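Local atomic coordinates of bifunctional protein PutA (Bdellovibrio bacteriovorus, PDB entry 5UR2), a protein that probably catalyses both steps of proline oxidation to glutamate, joining a flavin-dependent proline dehydrogenase and an NAD-dependent L-glutamate gamma-semialdehyde dehydrogenase in one chain. Residues B[778-783]-B[875-880]; B[859-864]-B[881-886]; B[748-753]-B[782-787]. All coordinates share one frame; numbering follows the deposited sequence.

How the interactions relate
All three interactions lie in the aldehyde dehydrogenase part of the chain. Interaction 1 holds Cys-780, predicted to be an active-site residue, whose side chain comes to about 4 Å from that of Glu-746, the other predicted one. Interaction 3, about 8 Å from interaction 1 centre to centre, shares Ala-782 and Ala-783 with it, and Asn-751 ND2 lies 2.8 Å from Cys-780 O, a probable hydrogen bond. Strand 783-789 then leads to interaction 2, which lies away from the predicted site: Ala-882 N is 2.9 Å from Ser-784 O and Ile-884 N 2.8 Å from Val-786 O. Interactions 1 and 2 meet where Pro-879 O approaches Thr-860 N at 2.9 Å.

Interaction 1 of 3, residues B[778-783]-B[875-880]; sequences QKCSAA and EIFGPV
Phe-877 lays one face of its ring on the backbone just ahead of Cys-780, so an aromatic ring packs on peptide groups. CE2 of Phe-877 comes to 3.5 Å from Gln-778 C, and CE1 of Phe-877 to the same 3.5 Å from Lys-779 C. Lys-779 N stands 3.7 Å above the Phe-877 ring plane, displaced toward the rim. With SG beside its own backbone N (chi1 -68°), Cys-780 sets its sulfur at the ring edge in a sulfur-aromatic contact, 79° off the normal, with Phe-877 CE1 4.0 Å from Cys-780 SG. Glu-875 OE2 also lies in the ring plane, at the edge; it accepts a hydrogen bond from Gly-749 N. The extended chain of Gln-778 reaches a water that donates to both Gln-778 OE1 (2.9 Å) and Phe-877 O (2.8 Å), bridging the two loops through a single molecule. Further out, Lys-779 NZ forms a salt bridge with Glu-589, Gln-778 O accepts from Asn-642 ND2, and a type I turn runs from Lys-779 to Ala-782. Glu-Ile-Phe-Gly-Pro is the E-x-F-G-P motif familiar from aldehyde dehydrogenases, set here against the loop of the predicted active-site cysteine.

Interaction 2 of 3, residues B[859-864]-B[881-886]; sequences PTIFGD and VAVIRA
The carboxylate of Asp-864 and the guanidinium of Arg-885 meet edge to edge in a salt bridge, their planes only 15° apart. Arg-885 NE donates to the syn lone pair of Asp-864 OD1 at 2.9 Å, with the acceptor 3° out of the guanidinium plane; a weak second bond joins Arg-885 NH2 to Asp-864 OD2 at 3.4 Å. A bend at chi3 (-77°) brings the Arg-885 group alongside Asp-864, while its NH1 makes a salt bridge with Asp-790 and the cation lies against Tyr-793 in a cation-pi contact. The ring of Phe-862 has Val-881 O at its edge, 3.9 Å from CD2. The backbones are joined in a parallel ladder: Val-881 N donates to Thr-860 O, Phe-862 N to Val-881 O (2.9 Å), and Val-883 N to Phe-862 O (2.7 Å). On one side of the sheet Ile-861 CG2 touches Val-883 CG2 at 3.6 Å. Helices 761-773 and 790-806 cover that side, while Phe-862 and Ala-882 turn to the other, where Leu-871 and Val-865 of a loop meet them. Strand 860-863 is flanked by antiparallel strand 843-847 beyond, and strand 880-886 by parallel strand 783-789.

Interaction 3 of 3, residues B[748-753]-B[782-787]; sequences GGKNAV and AASRVI
Arg-785 folds its side chain back alongside the neighbouring segment, toward Lys-750 O. A bend at chi3 (-58°) turns the guanidinium edge to that carbonyl, which receives two weak bonds, from Arg-785 NE at 3.0 Å and from Arg-785 NH2 at 2.8 Å. The CB of Ala-752 sits over one guanidinium face, 3.3 Å above its plane and toward the rim. Lys-750 crosses the Arg-785 chain obliquely, its CG 3.7 Å from Arg-785 NE, and carries its own ammonium off to Leu-871 O, Ala-874 O and a water that also lies within hydrogen-bonding reach of Ser-784 O. Asn-751 is held at both ends of its amide. Its ND2 bonds Ala-782 O (2.9 Å, 165° at the hydrogen), approaching from 41° above the carbonyl plane, and also reaches Cys-780 O, whereas OD1 accepts from Thr-904 N. The main-chain O of Asn-751 takes two donors, Ser-784 N and Arg-785 N. A second water joins Asn-751 N, Ala-782 O and Ser-784 OG. Val-753 continues the parallel pairing: its N donates to Arg-785 O at 2.9 Å and its O accepts from Ile-787 N at 2.8 Å, while CG2 of Val-753 meets Ala-783 CB at 3.9 Å. The two strands belong to a beta-alpha-beta unit whose helix 761-773 packs on Val-753, Ala-783 and Val-786. Helix 889-896 offers Ile-895 O and Ala-896 O, at its C-terminal end, to the Arg-785 guanidinium, a polarity that should suit the cation. Strand 901-908 flanks strand 751-755, and strand 880-886 flanks strand 783-789.

Interaction 1 of 3, residues B[778-783]-B[875-880]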
loop_
_atom_site.group_PDB
_atom_site.type_symbol
_atom_site.label_atom_id
_atom_site.label_comp_id
_atom_site.label_asym_id
_atom_site.label_seq_id
_atom_site.Cartn_x
_atom_site.Cartn_y
_atom_site.Cartn_z
ATOM N N GLN B 778 -24.300 -22.535 -7.277
ATOM C CA GLN B 778 -24.706 -21.149 -7.523
ATOM C C GLN B 778 -23.696 -20.161 -6.929
ATOM O O GLN B 778 -24.016 -19.320 -6.086
ATOM C CB GLN B 778 -26.107 -20.903 -6.966
ATOM C CG GLN B 778 -27.208 -21.865 -7.501
ATOM C CD GLN B 778 -28.593 -21.558 -6.914
ATOM O OE1 GLN B 778 -29.478 -21.058 -7.617
ATOM N NE2 GLN B 778 -28.773 -21.838 -5.618
ATOM N N LYS B 779 -22.448 -20.275 -7.384
ATOM C CA LYS B 779 -21.372 -19.390 -6.963
ATOM C C LYS B 779 -20.568 -18.988 -8.181
ATOM O O LYS B 779 -20.425 -19.774 -9.122
ATOM C CB LYS B 779 -20.436 -20.040 -5.934
ATOM C CG LYS B 779 -21.145 -20.612 -4.716
ATOM C CD LYS B 779 -20.172 -21.131 -3.647
ATOM C CE LYS B 779 -20.969 -21.784 -2.482
ATOM N NZ LYS B 779 -20.124 -22.270 -1.358
ATOM N N CYS B 780 -20.085 -17.749 -8.185
ATOM C CA CYS B 780 -19.203 -17.338 -9.268
ATOM C C CYS B 780 -17.897 -18.111 -9.248
ATOM O O CYS B 780 -17.228 -18.206 -10.283
ATOM C CB CYS B 780 -18.919 -15.824 -9.199
ATOM S SG CYS B 780 -20.342 -14.713 -9.562
ATOM N N SER B 781 -17.514 -18.646 -8.089
ATOM C CA SER B 781 -16.288 -19.412 -7.923
ATOM C C SER B 781 -16.480 -20.914 -8.137
ATOM O O SER B 781 -15.503 -21.664 -8.023
ATOM C CB SER B 781 -15.714 -19.164 -6.517
ATOM O OG SER B 781 -16.659 -19.532 -5.518
ATOM N N ALA B 782 -17.703 -21.362 -8.434
ATOM C CA ALA B 782 -18.010 -22.791 -8.429
ATOM C C ALA B 782 -17.226 -23.530 -9.509
ATOM O O ALA B 782 -17.035 -23.028 -10.623
ATOM C CB ALA B 782 -19.512 -23.014 -8.632
ATOM N N ALA B 783 -16.776 -24.736 -9.177
ATOM C CA ALA B 783 -16.134 -25.601 -10.160
ATOM C C ALA B 783 -17.200 -26.222 -11.061
ATOM O O ALA B 783 -17.993 -27.058 -10.616
ATOM C CB ALA B 783 -15.298 -26.671 -9.467
ATOM N N GLU B 875 -21.281 -20.203 -18.649
ATOM C CA GLU B 875 -21.520 -20.363 -17.215
ATOM C C GLU B 875 -22.965 -20.773 -16.983
ATOM O O GLU B 875 -23.881 -20.195 -17.570
ATOM C CB GLU B 875 -21.210 -19.071 -16.452
ATOM C CG GLU B 875 -21.397 -19.190 -14.930
ATOM C CD GLU B 875 -21.140 -17.870 -14.192
ATOM O OE1 GLU B 875 -21.624 -16.825 -14.684
ATOM O OE2 GLU B 875 -20.483 -17.878 -13.114
ATOM N N ILE B 876 -23.172 -21.782 -16.136
ATOM C CA ILE B 876 -24.502 -22.321 -15.911
ATOM C C ILE B 876 -25.085 -21.873 -14.578
ATOM O O ILE B 876 -26.305 -21.697 -14.479
ATOM C CB ILE B 876 -24.479 -23.858 -15.999
ATOM C CG1 ILE B 876 -23.912 -24.317 -17.348
ATOM C CG2 ILE B 876 -25.877 -24.416 -15.789
ATOM C CD1 ILE B 876 -23.693 -25.844 -17.440
ATOM N N PHE B 877 -24.249 -21.663 -13.559
ATOM C CA PHE B 877 -24.711 -21.255 -12.232
ATOM C C PHE B 877 -25.703 -22.268 -11.669
ATOM O O PHE B 877 -26.733 -21.907 -11.099
ATOM C CB PHE B 877 -25.315 -19.848 -12.255
ATOM C CG PHE B 877 -24.763 -18.946 -11.194
ATOM C CD1 PHE B 877 -23.466 -18.441 -11.304
ATOM C CD2 PHE B 877 -25.529 -18.603 -10.090
ATOM C CE1 PHE B 877 -22.938 -17.615 -10.327
ATOM C CE2 PHE B 877 -25.014 -17.783 -9.104
ATOM C CZ PHE B 877 -23.711 -17.279 -9.224
ATOM N N GLY B 878 -25.384 -23.549 -11.853
ATOM C CA GLY B 878 -26.202 -24.637 -11.384
ATOM C C GLY B 878 -25.347 -25.852 -11.074
ATOM O O GLY B 878 -24.121 -25.845 -11.256
ATOM N N PRO B 879 -26.007 -26.972 -10.552
ATOM C CA PRO B 879 -25.245 -28.163 -10.131
ATOM C C PRO B 879 -24.910 -29.075 -11.309
ATOM O O PRO B 879 -25.360 -30.220 -11.394
ATOM C CB PRO B 879 -26.198 -28.815 -9.119
ATOM C CG PRO B 879 -27.560 -28.483 -9.642
ATOM C CD PRO B 879 -27.448 -27.101 -10.260
ATOM N N VAL B 880 -24.109 -28.556 -12.237
ATOM C CA VAL B 880 -23.841 -29.199 -13.524
ATOM C C VAL B 880 -22.340 -29.149 -13.779
ATOM O O VAL B 880 -21.755 -28.062 -13.842
ATOM C CB VAL B 880 -24.621 -28.516 -14.666
ATOM C CG1 VAL B 880 -24.347 -29.176 -16.036
ATOM C CG2 VAL B 880 -26.119 -28.540 -14.367
HETATM O O HOH W 1 -28.904 -20.292 -10.390
#

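Interaction 2 of 3, residues B[859-864]-B[881-886]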
loop_
_atom_site.group_PDB
_atom_site.type_symbol
_atom_site.label_atom_id
_atom_site.label_comp_id
_atom_site.label_asym_id
_atom_site.label_seq_id
_atom_site.Cartn_x
_atom_site.Cartn_y
_atom_site.Cartn_z
ATOM N N PRO B 859 -28.022 -32.673 -9.102
ATOM C CA PRO B 859 -26.585 -32.647 -9.394
ATOM C C PRO B 859 -26.300 -33.595 -10.550
ATOM O O PRO B 859 -26.702 -34.762 -10.523
ATOM C CB PRO B 859 -25.947 -33.131 -8.088
ATOM C CG PRO B 859 -27.000 -34.043 -7.495
ATOM C CD PRO B 859 -28.332 -33.428 -7.874
ATOM N N THR B 860 -25.610 -33.082 -11.573
ATOM C CA THR B 860 -25.454 -33.768 -12.851
ATOM C C THR B 860 -24.005 -33.689 -13.311
ATOM O O THR B 860 -23.418 -32.603 -13.308
ATOM C CB THR B 860 -26.374 -33.139 -13.906
ATOM O OG1 THR B 860 -27.713 -33.079 -13.398
ATOM C CG2 THR B 860 -26.351 -33.940 -15.202
ATOM N N ILE B 861 -23.445 -34.822 -13.750
ATOM C CA ILE B 861 -22.056 -34.897 -14.201
ATOM C C ILE B 861 -22.012 -35.484 -15.610
ATOM O O ILE B 861 -22.524 -36.586 -15.841
ATOM C CB ILE B 861 -21.190 -35.754 -13.260
ATOM C CG1 ILE B 861 -21.301 -35.290 -11.812
ATOM C CG2 ILE B 861 -19.739 -35.676 -13.677
ATOM C CD1 ILE B 861 -20.508 -36.161 -10.859
ATOM N N PHE B 862 -21.388 -34.761 -16.545
ATOM C CA PHE B 862 -21.144 -35.259 -17.896
ATOM C C PHE B 862 -19.675 -35.610 -18.072
ATOM O O PHE B 862 -18.788 -34.937 -17.532
ATOM C CB PHE B 862 -21.551 -34.234 -18.962
ATOM C CG PHE B 862 -23.001 -33.929 -18.939
ATOM C CD1 PHE B 862 -23.885 -34.723 -19.648
ATOM C CD2 PHE B 862 -23.489 -32.885 -18.161
ATOM C CE1 PHE B 862 -25.238 -34.474 -19.599
ATOM C CE2 PHE B 862 -24.833 -32.626 -18.105
ATOM C CZ PHE B 862 -25.716 -33.424 -18.826
ATOM N N GLY B 863 -19.424 -36.653 -18.861
ATOM C CA GLY B 863 -18.072 -37.145 -19.023
ATOM C C GLY B 863 -17.542 -36.994 -20.428
ATOM O O GLY B 863 -18.326 -36.892 -21.377
ATOM N N ASP B 864 -16.214 -36.982 -20.567
ATOM C CA ASP B 864 -15.552 -36.836 -21.868
ATOM C C ASP B 864 -16.099 -35.649 -22.652
ATOM O O ASP B 864 -16.294 -35.725 -23.864
ATOM C CB ASP B 864 -15.660 -38.116 -22.704
ATOM C CG ASP B 864 -14.601 -39.134 -22.346
ATOM O OD1 ASP B 864 -13.409 -38.828 -22.555
ATOM O OD2 ASP B 864 -14.949 -40.236 -21.879
ATOM N N VAL B 881 -21.716 -30.316 -13.903
ATOM C CA VAL B 881 -20.269 -30.436 -14.039
ATOM C C VAL B 881 -19.934 -31.094 -15.370
ATOM O O VAL B 881 -20.533 -32.114 -15.739
ATOM C CB VAL B 881 -19.656 -31.257 -12.890
ATOM C CG1 VAL B 881 -18.151 -31.460 -13.118
ATOM C CG2 VAL B 881 -19.945 -30.587 -11.556
ATOM N N ALA B 882 -18.930 -30.547 -16.059
ATOM C CA ALA B 882 -18.369 -31.162 -17.258
ATOM C C ALA B 882 -16.998 -31.733 -16.913
ATOM O O ALA B 882 -16.078 -30.976 -16.574
ATOM C CB ALA B 882 -18.258 -30.141 -18.398
ATOM N N VAL B 883 -16.860 -33.056 -17.001
ATOM C CA VAL B 883 -15.572 -33.726 -16.811
ATOM C C VAL B 883 -14.870 -33.800 -18.164
ATOM O O VAL B 883 -15.429 -34.320 -19.135
ATOM C CB VAL B 883 -15.751 -35.129 -16.207
ATOM C CG1 VAL B 883 -14.403 -35.820 -16.070
ATOM C CG2 VAL B 883 -16.422 -35.052 -14.861
ATOM N N ILE B 884 -13.650 -33.267 -18.241
ATOM C CA ILE B 884 -12.928 -33.121 -19.507
ATOM C C ILE B 884 -11.633 -33.909 -19.433
ATOM O O ILE B 884 -10.882 -33.788 -18.459
ATOM C CB ILE B 884 -12.626 -31.643 -19.828
ATOM C CG1 ILE B 884 -13.900 -30.802 -19.782
ATOM C CG2 ILE B 884 -11.953 -31.518 -21.188
ATOM C CD1 ILE B 884 -13.632 -29.304 -19.838
ATOM N N ARG B 885 -11.343 -34.672 -20.479
ATOM C CA ARG B 885 -10.140 -35.488 -20.485
ATOM C C ARG B 885 -8.956 -34.667 -20.982
ATOM O O ARG B 885 -9.103 -33.826 -21.873
ATOM C CB ARG B 885 -10.344 -36.723 -21.356
ATOM C CG ARG B 885 -9.412 -37.864 -21.009
ATOM C CD ARG B 885 -9.598 -38.999 -21.988
ATOM N NE ARG B 885 -10.811 -39.757 -21.704
ATOM C CZ ARG B 885 -10.834 -40.879 -20.996
ATOM N NH1 ARG B 885 -9.707 -41.372 -20.499
ATOM N NH2 ARG B 885 -11.981 -41.510 -20.787
ATOM N N ALA B 886 -7.782 -34.899 -20.387
ATOM C CA ALA B 886 -6.549 -34.259 -20.833
ATOM C C ALA B 886 -5.449 -35.303 -20.935
ATOM O O ALA B 886 -5.323 -36.167 -20.063
ATOM C CB ALA B 886 -6.117 -33.127 -19.898
#

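Interaction 3 of 3, residues B[748-753]-B[782-787]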
loop_
_atom_site.group_PDB
_atom_site.type_symbol
_atom_site.label_atom_id
_atom_site.label_comp_id
_atom_site.label_asym_id
_atom_site.label_seq_id
_atom_site.Cartn_x
_atom_site.Cartn_y
_atom_site.Cartn_z
ATOM N N GLY B 748 -18.534 -13.380 -12.872
ATOM C CA GLY B 748 -18.666 -14.823 -12.982
ATOM C C GLY B 748 -17.479 -15.508 -13.640
ATOM O O GLY B 748 -16.499 -14.889 -14.071
ATOM N N GLY B 749 -17.592 -16.838 -13.714
ATOM C CA GLY B 749 -16.506 -17.663 -14.202
ATOM C C GLY B 749 -17.004 -18.969 -14.777
ATOM O O GLY B 749 -18.192 -19.294 -14.725
ATOM N N LYS B 750 -16.062 -19.692 -15.386
ATOM C CA LYS B 750 -16.236 -21.069 -15.846
ATOM C C LYS B 750 -15.023 -21.806 -15.295
ATOM O O LYS B 750 -14.049 -22.044 -16.010
ATOM C CB LYS B 750 -16.321 -21.160 -17.369
ATOM C CG LYS B 750 -16.695 -22.532 -17.894
ATOM C CD LYS B 750 -18.140 -22.874 -17.562
ATOM C CE LYS B 750 -18.511 -24.299 -17.977
ATOM N NZ LYS B 750 -19.955 -24.591 -17.688
ATOM N N ASN B 751 -15.067 -22.116 -14.005
ATOM C CA ASN B 751 -13.875 -22.459 -13.250
ATOM C C ASN B 751 -13.570 -23.954 -13.305
ATOM O O ASN B 751 -14.459 -24.794 -13.139
ATOM C CB ASN B 751 -14.061 -22.001 -11.808
ATOM C CG ASN B 751 -14.605 -20.593 -11.733
ATOM O OD1 ASN B 751 -13.936 -19.633 -12.148
ATOM N ND2 ASN B 751 -15.825 -20.453 -11.224
ATOM N N ALA B 752 -12.290 -24.276 -13.493
ATOM C CA ALA B 752 -11.841 -25.646 -13.658
ATOM C C ALA B 752 -10.965 -26.067 -12.482
ATOM O O ALA B 752 -10.270 -25.249 -11.874
ATOM C CB ALA B 752 -11.074 -25.815 -14.973
ATOM N N VAL B 753 -11.030 -27.353 -12.151
ATOM C CA VAL B 753 -10.072 -28.002 -11.266
ATOM C C VAL B 753 -9.323 -29.046 -12.092
ATOM O O VAL B 753 -9.945 -29.870 -12.777
ATOM C CB VAL B 753 -10.770 -28.643 -10.052
ATOM C CG1 VAL B 753 -9.736 -29.331 -9.150
ATOM C CG2 VAL B 753 -11.535 -27.585 -9.268
ATOM N N ALA B 782 -17.703 -21.362 -8.434
ATOM C CA ALA B 782 -18.010 -22.791 -8.429
ATOM C C ALA B 782 -17.226 -23.530 -9.509
ATOM O O ALA B 782 -17.035 -23.028 -10.623
ATOM C CB ALA B 782 -19.512 -23.014 -8.632
ATOM N N ALA B 783 -16.776 -24.736 -9.177
ATOM C CA ALA B 783 -16.134 -25.601 -10.160
ATOM C C ALA B 783 -17.200 -26.222 -11.061
ATOM O O ALA B 783 -17.993 -27.058 -10.616
ATOM C CB ALA B 783 -15.298 -26.671 -9.467
ATOM N N SER B 784 -17.214 -25.825 -12.337
ATOM C CA SER B 784 -18.088 -26.433 -13.331
ATOM C C SER B 784 -17.331 -27.288 -14.329
ATOM O O SER B 784 -17.960 -27.998 -15.129
ATOM C CB SER B 784 -18.881 -25.343 -14.076
ATOM O OG SER B 784 -18.002 -24.366 -14.633
ATOM N N ARG B 785 -16.002 -27.251 -14.294
ATOM C CA ARG B 785 -15.154 -28.029 -15.185
ATOM C C ARG B 785 -14.152 -28.785 -14.334
ATOM O O ARG B 785 -13.524 -28.202 -13.444
ATOM C CB ARG B 785 -14.432 -27.126 -16.191
ATOM C CG ARG B 785 -15.357 -26.404 -17.175
ATOM C CD ARG B 785 -14.543 -25.583 -18.148
ATOM N NE ARG B 785 -13.706 -24.601 -17.465
ATOM C CZ ARG B 785 -12.517 -24.199 -17.896
ATOM N NH1 ARG B 785 -12.001 -24.704 -19.015
ATOM N NH2 ARG B 785 -11.832 -23.305 -17.194
ATOM N N VAL B 786 -14.024 -30.085 -14.576
ATOM C CA VAL B 786 -13.016 -30.897 -13.911
ATOM C C VAL B 786 -12.182 -31.534 -15.006
ATOM O O VAL B 786 -12.689 -32.345 -15.787
ATOM C CB VAL B 786 -13.635 -31.940 -12.974
ATOM C CG1 VAL B 786 -12.554 -32.651 -12.167
ATOM C CG2 VAL B 786 -14.622 -31.252 -12.022
ATOM N N ILE B 787 -10.910 -31.154 -15.071
ATOM C CA ILE B 787 -10.004 -31.547 -16.144
ATOM C C ILE B 787 -9.063 -32.597 -15.569
ATOM O O ILE B 787 -8.272 -32.301 -14.665
ATOM C CB ILE B 787 -9.240 -30.339 -16.708
ATOM C CG1 ILE B 787 -10.227 -29.261 -17.180
ATOM C CG2 ILE B 787 -8.350 -30.750 -17.848
ATOM C CD1 ILE B 787 -9.570 -27.927 -17.548
HETATM O O HOH W 2 -17.887 -22.224 -13.031
HETATM O O HOH W 3 -20.406 -27.148 -16.566
#